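Local structure of cellulase (Soil metagenome, 5I2U) at residues M92-E95 against Y100-N103; G62-W67 against P104-Q109; H130-Y135 against P197-D202; E159-N162 against Y166-W169; S285-D288 against C293-L296. The protein probably hydrolyses the beta-1,4-glucosidic bonds of cellulose, as a halotolerant TIM-barrel glycoside hydrolase of family 5. All blocks are in the same frame, centred on the assembly; numbering follows the deposited sequence.

Contact 1: residues M92-E95 against Y100-N103; sequences MGLE and YREN
The loop leaving barrel strand 87-93 folds back on the end of its own strand, where Tyr100 N donates to Gly93 O (3.0 Å, 161° at the hydrogen) in the carbonyl plane. Two side chains flank the Tyr100 ring. Met92 turns at its last torsion (chi3 74°), which lays CE over one face, 3.5 Å from Tyr100 CG and nearer the rim than the middle; SD stands obliquely, completing a Met-aromatic contact. Leu94 meets the ring at its edge, CD1 being 3.7 Å from Tyr100 CD2. Beyond the ring, Arg101 holds Leu94 O side-on with NE (3.1 Å) and NH2 (2.9 Å); the oxygen lies in the guanidinium plane, and both donors reach it from one face of its carbonyl. Glu95 OE1 adds a long salt bridge to Arg101 NH2 (3.8 Å); this oxygen also bonds Tyr135 OH, and OE2 bonds His132 N. An alanine in place of Tyr100 would probably leave Met92 CE and Leu94 CD1 without the ring they pack on, and Phe142 without its edge-to-face partner. A loop folded back on its own strand end, closed by main-chain and arginine bonds, is here the beta-alpha loop of the second TIM-barrel strand.

Contact 2: residues G62-W67 against P104-Q109; sequences GWHNLW and PEFALQ
His64 lays the NE2 side of its imidazole against Ala107, with NE2 3.4 Å from Ala107 CA and 3.6 Å from Ala107 CB. The approach to CA is oblique to the ring plane, and CE1 is also near the methyl, 3.7 Å from Ala107 CB. The first torsion of His64 (chi1 87°) places CG between the backbone N and the carbonyl carbon, and this sends the ring toward the helix. Phe106 is the second neighbour on helix 104-120: its CD2 lies 4.0 Å from His64 CD2, close to the imidazole plane and thus at its edge. The two ring planes are inclined at 49° with centroids 5.7 Å apart, too oblique for either a stack or an edge-to-face pair, and the side chains run past each other in opposite directions. No hydrogen bond crosses between the segments, so the contact is one of shape. NE2 is buried here and has no polar partner in the model, whereas ND1 is in a weak hydrogen bond with Gly93 N. The loop has its own internal support, because Trp63 O accepts from both Leu66 N and Trp67 N. On the helix side, Asn103 OD1 caps Phe106 N. Met92 of strand 87-93 touches both His64 and Ala107. The arrangement joins the loop after the first barrel strand to the first turns of the helix following the second, neighbouring beta-alpha units of a TIM barrel.

Contact 3: residues H130-Y135 against P197-D202; sequences HAHNKY and PHWDQD
His132 CE1 approaches Trp199 CD1 to 4.1 Å, and this is the one side-chain meeting between 130-135 and 197-202. The imidazole carbon arrives at the edge of the indole, near its plane, while Trp199 CD1 sits obliquely to the imidazole. The imidazole and the five-membered indole ring stand at 79°, centroids 5.8 Å apart, an oblique pair, neither stacked nor edge-to-face. One shell out, His132 ND1 is hydrogen-bonded to Glu163 O, in the Asn-Glu-Pro stretch of family 5, which limits the rotation of the imidazole. The indole of Trp199 also meets Tyr166, edge-to-face. Its backbone belongs to a short turn in which His198, Trp199 and Asp200 all have positive phi and psi (60°/47° at Trp199), a left-handed helical turn only weakly hydrogen-bonded. That turn is closed from its flank by His198 ND1, which donates to Asp202 OD2 at 2.7 Å along the syn lone pair, the oxygen lying in the imidazole plane. A glycerol sits about 5 Å from the side chain of His132, consistent with a pocket nearby. The contact brings together the loops after barrel strands 124-130 and 192-194, at the C-terminal ends of the strands. With carbon meeting carbon at van der Waals distance and no bond between the segments, it is weak in itself; the relative placement of the two rings probably rests mainly on the hydrogen bonds and aromatic neighbours behind them.

Contact 4: residues E159-N162 against Y166-W169; sequences EIWN and YFEW
Trp161 and Phe167 meet because their first torsions send the rings toward each other: Trp161 CG is anti to the backbone N (chi1 -172°), and Phe167 CG is anti to the carbonyl carbon (chi1 -67°). The CZ2-CH2 edge of the six-membered indole ring then points at the phenyl face. Trp161 CH2 stands 3.8 Å above the plane of the Phe167 ring, over its centre, and Trp161 CZ2 comes to 3.6 Å from Phe167 CE1. With planes at 78° and centroids of the phenyl and the six-membered indole ring 5.0 Å apart, this is a T-shaped (edge-to-face) pair, Trp161 giving the edge. The backbones stay well apart, their nearest CA atoms, of Trp161 and Phe167, being 12.3 Å from each other, so the rings alone span the gap. Trp161 NE1 gives a weak hydrogen bond to His132 O, and Val172 of helix 169-186 touches both rings. A serine at Phe167 would be too short to reach the indole, which would probably lose its aromatic cover and be freer to shift. The pair joins two parts of the loop after the fourth TIM-barrel strand, next to the Asn-Glu-Pro signature of family 5 that begins at Asn162.

Contact 5: residues S285-D288 against C293-L296; sequences SVSD and CSML
Ser287 OG lies between two other hydroxyls, 2.6 Å from Ser294 OG across the contact and 2.5 Å from Ser285 OG within its own segment. The distances establish a chain of three serine hydroxyls. Ser294 OG continues the network to Glu291 OE2. Main-chain bonds carry the rest. Ser285 N donates to Cys293 O at 2.8 Å, and Ser285 O receives Met295 N at 2.9 Å, nearly along the C=O axis (171° at the oxygen). One residue thus bonds to both neighbours of Ser294, the pattern of a parallel bridge, although the segments diverge by 52° overall. Val286 then centres an inverse gamma turn, after which Ser287 O accepts Leu296 N at 3.1 Å, and Asp288 CA approaches Leu296 O at 3.2 Å in a CA-H...O contact. Apolar groups fill the flank. Val286 CG1 is 3.8 Å from Leu296 CD1, the two side chains lying alongside each other, while the extended Met295 runs past the Ser285 backbone, its CE 3.6 Å from Ser285 N. The peptide bond before Ser285 is cis and joins it to Trp284, as in many family 5 enzymes. At the outer end Asp288 turns to other partners, a salt bridge to Arg69 and a hydrogen bond to a glycerol. Since buried hydroxyls and amides find partners in one another, the exit from strand 281-286 is held mostly by hydroxyl and amide bonds, with charged groups (Glu291 and Lys312 at Ser294, Arg69 at Asp288) reaching in from around it.

How the contacts relate
Following the chain, 62-67 leaves the first barrel strand and contact 2 closes when it meets helix 104-120; contact 1 is nested inside, turning the chain between strand 87-93 and that helix. Contact 3 opens next at 130-135 and closes at 197-202, enclosing contact 4, which folds the loop after strand 156-159; their centres are about 3 Å apart. Contact 5 comes last, in series, after strand 281-286. None cross. Contacts 1 and 3 join through Glu95, and contacts 2 and 3 through Trp63 against His130. Trp67 packs on Ser287 and Asp288, linking contact 2 to contact 5 where the barrel's last strand meets its first.

Contact 1: residues M92-E95 against Y100-N103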
# COMPACT_ATOMS: atom_id res chain seq x y z
N MET A 92 -4.78 7.52 -3.71
CA MET A 92 -5.66 8.67 -3.87
C MET A 92 -5.13 9.85 -3.09
O MET A 92 -5.32 9.95 -1.88
CB MET A 92 -7.09 8.33 -3.46
CG MET A 92 -8.09 9.37 -3.93
SD MET A 92 -9.75 9.08 -3.29
CE MET A 92 -9.55 9.57 -1.58
N GLY A 93 -4.41 10.72 -3.79
CA GLY A 93 -3.88 11.96 -3.27
C GLY A 93 -4.86 12.85 -2.56
O GLY A 93 -5.91 13.20 -3.11
N LEU A 94 -4.51 13.20 -1.32
CA LEU A 94 -5.23 14.21 -0.54
C LEU A 94 -4.43 15.51 -0.39
O LEU A 94 -4.85 16.39 0.33
CB LEU A 94 -5.60 13.64 0.84
CG LEU A 94 -6.95 12.91 1.02
CD1 LEU A 94 -8.16 13.83 1.14
CD2 LEU A 94 -7.13 11.86 -0.07
N GLU A 95 -3.27 15.60 -1.05
CA GLU A 95 -2.38 16.75 -1.00
C GLU A 95 -1.97 17.04 -2.43
O GLU A 95 -2.17 16.20 -3.30
CB GLU A 95 -1.10 16.49 -0.16
CG GLU A 95 -1.25 15.57 1.04
CD GLU A 95 -2.03 16.15 2.20
OE1 GLU A 95 -2.68 17.20 2.07
OE2 GLU A 95 -1.97 15.55 3.29
N TYR A 100 -8.20 14.92 -3.83
CA TYR A 100 -9.58 14.49 -3.54
C TYR A 100 -10.49 15.59 -2.96
O TYR A 100 -11.65 15.71 -3.37
CB TYR A 100 -9.55 13.24 -2.63
CG TYR A 100 -10.89 12.80 -2.09
CD1 TYR A 100 -11.82 12.16 -2.91
CD2 TYR A 100 -11.24 13.02 -0.76
CE1 TYR A 100 -13.05 11.76 -2.41
CE2 TYR A 100 -12.48 12.61 -0.24
CZ TYR A 100 -13.37 11.99 -1.08
OH TYR A 100 -14.59 11.58 -0.58
N ARG A 101 -9.97 16.40 -2.04
CA ARG A 101 -10.73 17.49 -1.43
C ARG A 101 -11.14 18.55 -2.47
O ARG A 101 -12.29 18.98 -2.52
CB ARG A 101 -9.92 18.13 -0.29
CG ARG A 101 -9.67 17.15 0.85
CD ARG A 101 -8.67 17.63 1.90
NE ARG A 101 -7.34 17.88 1.34
CZ ARG A 101 -6.82 19.09 1.08
NH1 ARG A 101 -7.49 20.23 1.31
NH2 ARG A 101 -5.59 19.16 0.57
N GLU A 102 -10.19 18.93 -3.32
CA GLU A 102 -10.43 19.91 -4.37
C GLU A 102 -11.22 19.32 -5.56
O GLU A 102 -12.03 20.02 -6.15
CB GLU A 102 -9.08 20.53 -4.78
CG GLU A 102 -9.14 21.70 -5.73
CD GLU A 102 -7.84 21.88 -6.49
OE1 GLU A 102 -6.76 21.76 -5.85
OE2 GLU A 102 -7.91 22.11 -7.73
N ASN A 103 -11.02 18.05 -5.88
CA ASN A 103 -11.66 17.44 -7.06
C ASN A 103 -11.93 15.95 -6.80
O ASN A 103 -11.19 15.09 -7.28
CB ASN A 103 -10.77 17.67 -8.30
CG ASN A 103 -11.43 17.24 -9.61
OD1 ASN A 103 -12.52 16.68 -9.63
ND2 ASN A 103 -10.74 17.48 -10.72

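Contact 2: residues G62-W67 against P104-Q109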
# COMPACT_ATOMS: atom_id res chain seq x y z
N GLY A 62 1.35 5.83 -8.33
CA GLY A 62 1.70 7.04 -7.60
C GLY A 62 0.46 7.90 -7.38
O GLY A 62 -0.62 7.61 -7.90
N TRP A 63 0.63 8.97 -6.61
CA TRP A 63 -0.39 10.01 -6.45
C TRP A 63 -1.25 10.11 -7.71
O TRP A 63 -0.72 10.44 -8.77
CB TRP A 63 0.26 11.38 -6.23
CG TRP A 63 1.17 11.52 -5.08
CD1 TRP A 63 2.46 11.09 -5.00
CD2 TRP A 63 0.90 12.19 -3.85
NE1 TRP A 63 3.00 11.40 -3.77
CE2 TRP A 63 2.06 12.08 -3.05
CE3 TRP A 63 -0.22 12.84 -3.33
CZ2 TRP A 63 2.14 12.63 -1.77
CZ3 TRP A 63 -0.15 13.36 -2.05
CH2 TRP A 63 1.03 13.26 -1.28
N HIS A 64 -2.54 9.80 -7.62
CA HIS A 64 -3.42 9.86 -8.81
C HIS A 64 -3.42 11.26 -9.45
O HIS A 64 -3.51 11.38 -10.65
CB HIS A 64 -4.87 9.43 -8.48
CG HIS A 64 -5.73 10.56 -8.00
ND1 HIS A 64 -5.75 10.96 -6.69
CD2 HIS A 64 -6.57 11.40 -8.66
CE1 HIS A 64 -6.56 11.99 -6.55
NE2 HIS A 64 -7.07 12.28 -7.73
N ASN A 65 -3.33 12.30 -8.62
CA ASN A 65 -3.33 13.68 -9.11
C ASN A 65 -2.03 14.10 -9.84
O ASN A 65 -2.02 15.17 -10.49
CB ASN A 65 -3.74 14.69 -8.02
CG ASN A 65 -3.02 14.49 -6.68
OD1 ASN A 65 -2.76 13.37 -6.27
ND2 ASN A 65 -2.77 15.59 -5.97
N LEU A 66 -0.98 13.26 -9.79
CA LEU A 66 0.26 13.47 -10.51
C LEU A 66 0.43 12.58 -11.73
O LEU A 66 0.92 13.03 -12.76
CB LEU A 66 1.44 13.30 -9.58
CG LEU A 66 1.49 14.25 -8.40
CD1 LEU A 66 2.83 14.15 -7.71
CD2 LEU A 66 1.22 15.68 -8.83
N TRP A 67 0.06 11.31 -11.61
CA TRP A 67 0.21 10.35 -12.70
C TRP A 67 -1.10 9.62 -12.95
O TRP A 67 -1.15 8.38 -12.88
CB TRP A 67 1.36 9.38 -12.39
CG TRP A 67 2.60 10.13 -12.09
CD1 TRP A 67 3.38 10.81 -12.98
CD2 TRP A 67 3.17 10.37 -10.81
NE1 TRP A 67 4.42 11.41 -12.34
CE2 TRP A 67 4.33 11.15 -11.00
CE3 TRP A 67 2.84 9.97 -9.52
CZ2 TRP A 67 5.16 11.54 -9.95
CZ3 TRP A 67 3.67 10.35 -8.47
CH2 TRP A 67 4.80 11.14 -8.69
N PRO A 104 -13.01 15.65 -6.04
CA PRO A 104 -13.31 14.25 -5.72
C PRO A 104 -13.85 13.42 -6.90
O PRO A 104 -13.67 12.20 -6.91
CB PRO A 104 -14.36 14.35 -4.60
CG PRO A 104 -15.01 15.68 -4.79
CD PRO A 104 -13.96 16.58 -5.41
N GLU A 105 -14.48 14.06 -7.88
CA GLU A 105 -14.98 13.36 -9.06
C GLU A 105 -13.82 12.74 -9.86
O GLU A 105 -13.89 11.58 -10.28
CB GLU A 105 -15.78 14.33 -9.94
CG GLU A 105 -16.38 13.74 -11.21
CD GLU A 105 -17.52 12.76 -10.97
OE1 GLU A 105 -17.93 12.54 -9.81
OE2 GLU A 105 -18.03 12.20 -11.97
N PHE A 106 -12.75 13.52 -10.06
CA PHE A 106 -11.56 13.05 -10.73
C PHE A 106 -10.84 11.94 -9.94
O PHE A 106 -10.39 10.96 -10.52
CB PHE A 106 -10.59 14.21 -10.99
CG PHE A 106 -9.35 13.82 -11.75
CD1 PHE A 106 -9.46 13.19 -13.00
CD2 PHE A 106 -8.08 14.05 -11.23
CE1 PHE A 106 -8.33 12.81 -13.72
CE2 PHE A 106 -6.95 13.67 -11.94
CZ PHE A 106 -7.07 13.05 -13.18
N ALA A 107 -10.74 12.12 -8.63
CA ALA A 107 -10.23 11.07 -7.76
C ALA A 107 -11.02 9.77 -7.96
O ALA A 107 -10.42 8.70 -8.15
CB ALA A 107 -10.27 11.52 -6.31
N LEU A 108 -12.36 9.87 -7.95
CA LEU A 108 -13.21 8.69 -8.16
C LEU A 108 -13.13 8.14 -9.59
O LEU A 108 -13.23 6.91 -9.78
CB LEU A 108 -14.67 8.97 -7.77
CG LEU A 108 -14.92 9.26 -6.28
CD1 LEU A 108 -16.36 9.72 -6.06
CD2 LEU A 108 -14.60 8.07 -5.38
N GLN A 109 -12.94 9.01 -10.58
CA GLN A 109 -12.65 8.56 -11.97
C GLN A 109 -11.36 7.74 -12.10
O GLN A 109 -11.28 6.85 -12.93
CB GLN A 109 -12.60 9.77 -12.93
CG GLN A 109 -13.97 10.33 -13.31
CD GLN A 109 -13.93 11.72 -13.93
OE1 GLN A 109 -14.83 12.52 -13.71
NE2 GLN A 109 -12.90 12.01 -14.71

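Contact 3: residues H130-Y135 against P197-D202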
# COMPACT_ATOMS: atom_id res chain seq x y z
N HIS A 130 -4.39 8.87 0.49
CA HIS A 130 -2.99 9.23 0.40
C HIS A 130 -2.74 10.64 0.94
O HIS A 130 -2.53 11.61 0.19
CB HIS A 130 -2.50 9.05 -1.04
CG HIS A 130 -1.02 8.88 -1.17
ND1 HIS A 130 -0.39 7.66 -1.07
CD2 HIS A 130 -0.05 9.78 -1.41
CE1 HIS A 130 0.91 7.81 -1.24
NE2 HIS A 130 1.14 9.10 -1.45
N ALA A 131 -2.78 10.73 2.27
CA ALA A 131 -2.70 11.97 3.01
C ALA A 131 -1.44 11.98 3.87
O ALA A 131 -0.98 10.92 4.33
CB ALA A 131 -3.91 12.08 3.93
N HIS A 132 -0.91 13.18 4.08
CA HIS A 132 0.04 13.47 5.16
C HIS A 132 -0.66 14.14 6.34
O HIS A 132 -0.44 13.77 7.49
CB HIS A 132 1.17 14.38 4.68
CG HIS A 132 2.10 13.74 3.70
ND1 HIS A 132 2.82 12.60 3.99
CD2 HIS A 132 2.47 14.11 2.45
CE1 HIS A 132 3.57 12.28 2.94
NE2 HIS A 132 3.37 13.18 2.00
N ASN A 133 -1.48 15.15 6.04
CA ASN A 133 -2.25 15.84 7.07
C ASN A 133 -3.45 15.00 7.51
O ASN A 133 -3.77 13.99 6.88
CB ASN A 133 -2.69 17.23 6.59
CG ASN A 133 -1.52 18.14 6.32
OD1 ASN A 133 -0.86 18.60 7.25
ND2 ASN A 133 -1.22 18.39 5.04
N LYS A 134 -4.09 15.44 8.60
CA LYS A 134 -5.24 14.75 9.18
C LYS A 134 -6.56 15.28 8.61
O LYS A 134 -6.87 16.46 8.78
CB LYS A 134 -5.22 14.91 10.70
CG LYS A 134 -6.14 13.93 11.42
CD LYS A 134 -6.10 14.13 12.92
CE LYS A 134 -7.05 15.23 13.34
NZ LYS A 134 -6.65 15.71 14.68
N TYR A 135 -7.32 14.41 7.95
CA TYR A 135 -8.59 14.77 7.28
C TYR A 135 -9.70 13.82 7.71
O TYR A 135 -10.24 13.03 6.90
CB TYR A 135 -8.40 14.72 5.77
CG TYR A 135 -7.35 15.66 5.24
CD1 TYR A 135 -7.55 17.05 5.28
CD2 TYR A 135 -6.16 15.18 4.69
CE1 TYR A 135 -6.58 17.93 4.79
CE2 TYR A 135 -5.20 16.05 4.18
CZ TYR A 135 -5.41 17.42 4.24
OH TYR A 135 -4.45 18.29 3.74
N PRO A 197 2.84 7.85 12.91
CA PRO A 197 3.60 9.08 12.65
C PRO A 197 5.02 8.85 12.16
O PRO A 197 5.57 7.75 12.27
CB PRO A 197 3.59 9.82 14.00
CG PRO A 197 2.53 9.17 14.81
CD PRO A 197 2.46 7.76 14.34
N HIS A 198 5.59 9.92 11.60
CA HIS A 198 6.89 9.89 10.94
C HIS A 198 6.90 8.89 9.79
O HIS A 198 7.78 8.03 9.69
CB HIS A 198 8.03 9.67 11.95
CG HIS A 198 8.22 10.81 12.88
ND1 HIS A 198 7.80 10.78 14.20
CD2 HIS A 198 8.76 12.04 12.69
CE1 HIS A 198 8.08 11.94 14.77
NE2 HIS A 198 8.66 12.72 13.88
N TRP A 199 5.92 9.02 8.90
CA TRP A 199 5.84 8.27 7.65
C TRP A 199 5.80 6.77 7.90
O TRP A 199 6.52 6.00 7.27
CB TRP A 199 7.00 8.70 6.73
CG TRP A 199 7.05 10.19 6.61
CD1 TRP A 199 6.23 10.97 5.84
CD2 TRP A 199 7.89 11.09 7.35
NE1 TRP A 199 6.54 12.30 6.02
CE2 TRP A 199 7.56 12.40 6.93
CE3 TRP A 199 8.91 10.92 8.29
CZ2 TRP A 199 8.20 13.54 7.44
CZ3 TRP A 199 9.56 12.04 8.80
CH2 TRP A 199 9.20 13.34 8.37
N ASP A 200 4.93 6.37 8.83
CA ASP A 200 4.80 4.98 9.27
C ASP A 200 6.14 4.38 9.74
O ASP A 200 6.49 3.26 9.37
CB ASP A 200 4.16 4.11 8.18
CG ASP A 200 2.98 4.79 7.51
OD1 ASP A 200 2.06 5.24 8.24
OD2 ASP A 200 2.98 4.89 6.26
N GLN A 201 6.88 5.14 10.56
CA GLN A 201 8.10 4.65 11.23
C GLN A 201 7.94 4.43 12.74
O GLN A 201 8.74 3.72 13.33
CB GLN A 201 9.27 5.61 10.98
CG GLN A 201 9.71 5.69 9.52
CD GLN A 201 10.64 6.85 9.25
OE1 GLN A 201 11.28 7.38 10.16
NE2 GLN A 201 10.71 7.28 7.99
N ASP A 202 6.90 5.00 13.35
CA ASP A 202 6.73 4.95 14.81
C ASP A 202 5.91 3.76 15.29
O ASP A 202 4.97 3.92 16.05
CB ASP A 202 6.14 6.26 15.32
CG ASP A 202 7.05 7.44 15.08
OD1 ASP A 202 8.24 7.21 14.78
OD2 ASP A 202 6.59 8.60 15.18

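Contact 4: residues E159-N162 against Y166-W169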
# COMPACT_ATOMS: atom_id res chain seq x y z
N GLU A 159 -6.57 1.47 3.30
CA GLU A 159 -5.42 2.07 3.97
C GLU A 159 -5.80 3.50 4.32
O GLU A 159 -5.85 4.38 3.47
CB GLU A 159 -4.19 2.02 3.09
CG GLU A 159 -2.95 2.51 3.81
CD GLU A 159 -1.71 2.49 2.95
OE1 GLU A 159 -1.81 2.00 1.80
OE2 GLU A 159 -0.65 2.95 3.43
N ILE A 160 -6.04 3.72 5.60
CA ILE A 160 -6.83 4.87 6.04
C ILE A 160 -6.07 6.20 6.14
O ILE A 160 -6.70 7.26 6.18
CB ILE A 160 -7.61 4.56 7.35
CG1 ILE A 160 -6.69 4.29 8.54
CG2 ILE A 160 -8.52 3.37 7.12
CD1 ILE A 160 -7.42 4.28 9.86
N TRP A 161 -4.74 6.15 6.19
CA TRP A 161 -3.95 7.37 6.27
C TRP A 161 -2.52 7.04 5.86
O TRP A 161 -1.74 6.52 6.67
CB TRP A 161 -3.99 7.93 7.69
CG TRP A 161 -3.38 9.28 7.87
CD1 TRP A 161 -2.61 9.98 6.97
CD2 TRP A 161 -3.44 10.08 9.04
NE1 TRP A 161 -2.21 11.17 7.51
CE2 TRP A 161 -2.70 11.26 8.79
CE3 TRP A 161 -4.05 9.92 10.29
CZ2 TRP A 161 -2.57 12.29 9.73
CZ3 TRP A 161 -3.92 10.94 11.24
CH2 TRP A 161 -3.18 12.11 10.95
N ASN A 162 -2.19 7.36 4.60
CA ASN A 162 -0.91 6.98 4.00
C ASN A 162 0.29 7.17 4.92
O ASN A 162 0.90 6.20 5.36
CB ASN A 162 -0.69 7.76 2.71
CG ASN A 162 0.73 7.63 2.17
OD1 ASN A 162 1.29 6.54 2.14
ND2 ASN A 162 1.32 8.73 1.78
N TYR A 166 3.94 14.80 11.23
CA TYR A 166 4.28 15.42 12.52
C TYR A 166 3.03 15.43 13.43
O TYR A 166 2.27 16.41 13.50
CB TYR A 166 4.85 16.82 12.29
CG TYR A 166 5.89 16.86 11.18
CD1 TYR A 166 7.21 16.45 11.40
CD2 TYR A 166 5.55 17.29 9.89
CE1 TYR A 166 8.16 16.49 10.38
CE2 TYR A 166 6.48 17.33 8.87
CZ TYR A 166 7.79 16.93 9.12
OH TYR A 166 8.70 16.97 8.09
N PHE A 167 2.82 14.29 14.08
CA PHE A 167 1.69 14.05 14.97
C PHE A 167 2.17 13.16 16.09
O PHE A 167 3.17 12.43 15.94
CB PHE A 167 0.56 13.32 14.25
CG PHE A 167 -0.11 14.12 13.16
CD1 PHE A 167 0.38 14.09 11.87
CD2 PHE A 167 -1.24 14.86 13.43
CE1 PHE A 167 -0.23 14.81 10.86
CE2 PHE A 167 -1.87 15.59 12.43
CZ PHE A 167 -1.37 15.57 11.14
N GLU A 168 1.47 13.21 17.22
CA GLU A 168 1.63 12.24 18.28
C GLU A 168 0.80 11.02 17.88
O GLU A 168 -0.25 11.16 17.24
CB GLU A 168 1.18 12.81 19.63
CG GLU A 168 2.17 12.52 20.78
CD GLU A 168 3.50 13.22 20.56
OE1 GLU A 168 3.47 14.44 20.28
OE2 GLU A 168 4.57 12.54 20.62
N TRP A 169 1.25 9.83 18.26
CA TRP A 169 0.53 8.60 17.96
C TRP A 169 -0.91 8.62 18.46
O TRP A 169 -1.81 8.13 17.78
CB TRP A 169 1.28 7.37 18.51
CG TRP A 169 0.44 6.13 18.60
CD1 TRP A 169 0.15 5.42 19.73
CD2 TRP A 169 -0.26 5.47 17.53
NE1 TRP A 169 -0.67 4.36 19.43
CE2 TRP A 169 -0.94 4.37 18.09
CE3 TRP A 169 -0.38 5.71 16.15
CZ2 TRP A 169 -1.73 3.50 17.32
CZ3 TRP A 169 -1.16 4.84 15.38
CH2 TRP A 169 -1.83 3.75 15.97

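Contact 5: residues S285-D288 against C293-L296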
# COMPACT_ATOMS: atom_id res chain seq x y z
N SER A 285 7.24 3.82 -7.24
CA SER A 285 5.89 4.00 -7.77
C SER A 285 5.86 3.76 -9.26
O SER A 285 6.84 4.04 -9.99
CB SER A 285 5.35 5.42 -7.52
OG SER A 285 6.20 6.43 -8.02
N VAL A 286 4.69 3.30 -9.72
CA VAL A 286 4.41 3.12 -11.15
C VAL A 286 4.04 4.49 -11.67
O VAL A 286 2.87 4.89 -11.67
CB VAL A 286 3.27 2.12 -11.40
CG1 VAL A 286 3.04 1.95 -12.89
CG2 VAL A 286 3.58 0.77 -10.76
N SER A 287 5.06 5.21 -12.10
CA SER A 287 4.97 6.61 -12.50
C SER A 287 6.20 6.93 -13.37
O SER A 287 7.12 6.11 -13.45
CB SER A 287 4.93 7.51 -11.25
OG SER A 287 6.06 7.33 -10.39
N ASP A 288 6.22 8.11 -13.99
CA ASP A 288 7.24 8.47 -14.99
C ASP A 288 7.89 9.85 -14.81
O ASP A 288 8.35 10.46 -15.75
CB ASP A 288 6.67 8.31 -16.41
CG ASP A 288 5.36 9.06 -16.63
OD1 ASP A 288 4.85 9.72 -15.70
OD2 ASP A 288 4.79 8.94 -17.75
N CYS A 293 12.67 6.78 -7.92
CA CYS A 293 11.52 5.94 -7.54
C CYS A 293 10.41 5.77 -8.61
O CYS A 293 9.52 4.93 -8.42
CB CYS A 293 10.87 6.43 -6.23
SG CYS A 293 9.68 7.80 -6.43
N SER A 294 10.45 6.52 -9.71
CA SER A 294 9.43 6.40 -10.78
C SER A 294 9.89 5.29 -11.69
O SER A 294 10.95 5.39 -12.30
CB SER A 294 9.28 7.71 -11.59
OG SER A 294 8.24 8.53 -11.06
N MET A 295 9.11 4.22 -11.78
CA MET A 295 9.57 2.97 -12.43
C MET A 295 9.63 2.99 -13.96
O MET A 295 10.27 2.11 -14.55
CB MET A 295 8.70 1.80 -11.99
CG MET A 295 8.81 1.47 -10.51
SD MET A 295 7.54 0.32 -9.94
CE MET A 295 7.81 0.44 -8.17
N LEU A 296 8.93 3.94 -14.61
CA LEU A 296 8.76 3.93 -16.07
C LEU A 296 9.29 5.20 -16.74
O LEU A 296 9.30 6.26 -16.14
CB LEU A 296 7.27 3.81 -16.41
CG LEU A 296 6.53 2.59 -15.86
CD1 LEU A 296 5.02 2.76 -16.04
CD2 LEU A 296 7.02 1.31 -16.52